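Hypothetical protein (Legionella pneumophila subsp. pneumophila, PDB 4G2A) is of unknown function but is a two-domain protein, with DUF4424 and YARHG regions, that may bind nutrients. Local coordinates at residues Y159-A165 with F223-D228. Residue numbers count along the deposited sequence, not the author numbering.
Sequences YVLKTGA and FQPQAD
Where strand 155-160 ends, Tyr159 and Val160 are still extended, Leu161 turns out of the strand, and 162-165 wind into a 3-10 segment, with Gly164 N hydrogen-bonded to Leu161 O (3.1 Å). The irregular 223-228 chain crosses beside this turn in roughly the opposite sense, bringing Leu161 CA within 4.7 Å of Asp228 CA and Lys162 CA within 5.1 Å of Pro225 CA. Phe223, chi1 t, presents its ring edge to Leu161 (CE2 to CD1, 4.2 Å); Leu161 adopts the mt rotamer and also packs on Leu12 and Leu177. Pro225, phi/psi -72/97, lays its ring against the start of the 3-10 turn: its CB lies 3.1 Å from Leu161 O, and its CG 4.2 Å from Gly164 CA, where a side chain would be tight. Strand 155-160 ends here beside the start of its antiparallel neighbour 229-235, into which 223-228 leads, with backbone hydrogen bonding between Tyr159 and Leu229. The CA-to-CB bond of Gln226 points away, but its O meets Lys162 CE at 3.5 Å, and the lysine chain, m at chi1 and then extended, passes Ala227 CA at 3.8 Å from CE. Asp228, chi1 m, accepts two backbone hydrogen bonds at OD1, from Leu161 N (2.7 Å) and Lys162 N (2.9 Å), at the strand's exit. A water O donates to Asp228 OD2 (3.3 Å) and weakly accepts from Lys162 NZ (3.2 Å).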
loop_
_atom_site.group_PDB
_atom_site.type_symbol
_atom_site.label_atom_id
_atom_site.label_comp_id
_atom_site.label_asym_id
_atom_site.label_seq_id
_atom_site.Cartn_x
_atom_site.Cartn_y
_atom_site.Cartn_z
ATOM N N TYR A 159 -4.091 -6.265 0.314
ATOM C CA TYR A 159 -4.298 -7.353 1.265
ATOM C C TYR A 159 -5.312 -8.329 0.676
ATOM O O TYR A 159 -6.423 -7.909 0.362
ATOM C CB TYR A 159 -4.759 -6.816 2.623
ATOM C CG TYR A 159 -4.566 -7.795 3.757
ATOM C CD1 TYR A 159 -5.517 -8.775 4.027
ATOM C CD2 TYR A 159 -3.412 -7.769 4.538
ATOM C CE1 TYR A 159 -5.336 -9.692 5.053
ATOM C CE2 TYR A 159 -3.230 -8.673 5.583
ATOM C CZ TYR A 159 -4.205 -9.622 5.847
ATOM O OH TYR A 159 -4.045 -10.517 6.878
ATOM N N VAL A 160 -4.925 -9.623 0.512
ATOM C CA VAL A 160 -5.800 -10.663 -0.039
ATOM C C VAL A 160 -6.795 -11.138 1.046
ATOM O O VAL A 160 -6.393 -11.658 2.085
ATOM C CB VAL A 160 -5.028 -11.838 -0.676
ATOM C CG1 VAL A 160 -5.984 -12.929 -1.163
ATOM C CG2 VAL A 160 -4.131 -11.349 -1.819
ATOM N N LEU A 161 -8.100 -10.946 0.763
ATOM C CA LEU A 161 -9.220 -11.259 1.637
ATOM C C LEU A 161 -10.167 -12.296 1.030
ATOM O O LEU A 161 -10.879 -12.945 1.791
ATOM C CB LEU A 161 -10.006 -9.965 1.939
ATOM C CG LEU A 161 -9.307 -8.922 2.849
ATOM C CD1 LEU A 161 -10.028 -7.569 2.803
ATOM C CD2 LEU A 161 -9.199 -9.406 4.278
ATOM N N LYS A 162 -10.191 -12.449 -0.318
ATOM C CA LYS A 162 -11.087 -13.371 -1.030
ATOM C C LYS A 162 -10.879 -14.851 -0.625
ATOM O O LYS A 162 -11.799 -15.664 -0.742
ATOM C CB LYS A 162 -10.922 -13.233 -2.556
ATOM C CG LYS A 162 -11.524 -11.957 -3.141
ATOM C CD LYS A 162 -11.655 -12.047 -4.667
ATOM C CE LYS A 162 -11.686 -10.692 -5.348
ATOM N NZ LYS A 162 -11.750 -10.796 -6.843
ATOM N N THR A 163 -9.658 -15.177 -0.180
ATOM C CA THR A 163 -9.212 -16.499 0.238
ATOM C C THR A 163 -9.889 -16.905 1.531
ATOM O O THR A 163 -9.921 -18.091 1.846
ATOM C CB THR A 163 -7.691 -16.536 0.353
ATOM O OG1 THR A 163 -7.246 -15.439 1.162
ATOM C CG2 THR A 163 -7.003 -16.513 -1.007
ATOM N N GLY A 164 -10.498 -15.940 2.225
ATOM C CA GLY A 164 -11.290 -16.196 3.423
ATOM C C GLY A 164 -12.410 -17.203 3.194
ATOM O O GLY A 164 -12.881 -17.833 4.144
ATOM N N ALA A 165 -12.797 -17.396 1.904
ATOM C CA ALA A 165 -13.778 -18.362 1.396
ATOM C C ALA A 165 -13.295 -19.818 1.577
ATOM O O ALA A 165 -14.082 -20.737 1.393
ATOM C CB ALA A 165 -14.046 -18.095 -0.082
ATOM N N PHE A 223 -18.766 -10.175 7.386
ATOM C CA PHE A 223 -18.135 -9.891 6.111
ATOM C C PHE A 223 -17.948 -11.124 5.236
ATOM O O PHE A 223 -17.184 -12.019 5.583
ATOM C CB PHE A 223 -16.788 -9.178 6.318
ATOM C CG PHE A 223 -16.072 -8.721 5.057
ATOM C CD1 PHE A 223 -16.732 -7.972 4.091
ATOM C CD2 PHE A 223 -14.717 -8.973 4.879
ATOM C CE1 PHE A 223 -16.061 -7.520 2.954
ATOM C CE2 PHE A 223 -14.048 -8.517 3.746
ATOM C CZ PHE A 223 -14.725 -7.794 2.791
ATOM N N GLN A 224 -18.666 -11.148 4.101
ATOM C CA GLN A 224 -18.549 -12.142 3.041
ATOM C C GLN A 224 -17.443 -11.603 2.135
ATOM O O GLN A 224 -17.676 -10.607 1.448
ATOM C CB GLN A 224 -19.889 -12.344 2.298
ATOM C CG GLN A 224 -20.904 -13.205 3.056
ATOM C CD GLN A 224 -22.218 -13.390 2.320
ATOM O OE1 GLN A 224 -22.696 -14.515 2.113
ATOM N NE2 GLN A 224 -22.861 -12.292 1.946
ATOM N N PRO A 225 -16.193 -12.123 2.206
ATOM C CA PRO A 225 -15.114 -11.508 1.413
ATOM C C PRO A 225 -15.239 -11.799 -0.087
ATOM O O PRO A 225 -14.838 -12.869 -0.575
ATOM C CB PRO A 225 -13.854 -12.095 2.038
ATOM C CG PRO A 225 -14.288 -13.435 2.553
ATOM C CD PRO A 225 -15.705 -13.283 2.985
ATOM N N GLN A 226 -15.842 -10.830 -0.801
ATOM C CA GLN A 226 -16.085 -10.839 -2.241
ATOM C C GLN A 226 -15.024 -10.009 -2.974
ATOM O O GLN A 226 -14.894 -10.118 -4.196
ATOM C CB GLN A 226 -17.497 -10.298 -2.544
ATOM C CG GLN A 226 -18.133 -10.852 -3.832
ATOM C CD GLN A 226 -18.445 -12.332 -3.747
ATOM O OE1 GLN A 226 -19.443 -12.750 -3.149
ATOM N NE2 GLN A 226 -17.587 -13.157 -4.334
ATOM N N ALA A 227 -14.260 -9.183 -2.226
ATOM C CA ALA A 227 -13.181 -8.351 -2.782
ATOM C C ALA A 227 -11.998 -8.257 -1.829
ATOM O O ALA A 227 -12.156 -8.360 -0.614
ATOM C CB ALA A 227 -13.692 -6.954 -3.106
ATOM N N ASP A 228 -10.820 -8.055 -2.384
ATOM C CA ASP A 228 -9.605 -7.878 -1.594
ATOM C C ASP A 228 -9.468 -6.435 -1.131
ATOM O O ASP A 228 -10.227 -5.540 -1.554
ATOM C CB ASP A 228 -8.379 -8.260 -2.434
ATOM C CG ASP A 228 -8.270 -9.734 -2.774
ATOM O OD1 ASP A 228 -8.619 -10.580 -1.911
ATOM O OD2 ASP A 228 -7.780 -10.048 -3.875
HETATM O O HOH W 1 -8.677 -11.705 -6.557
#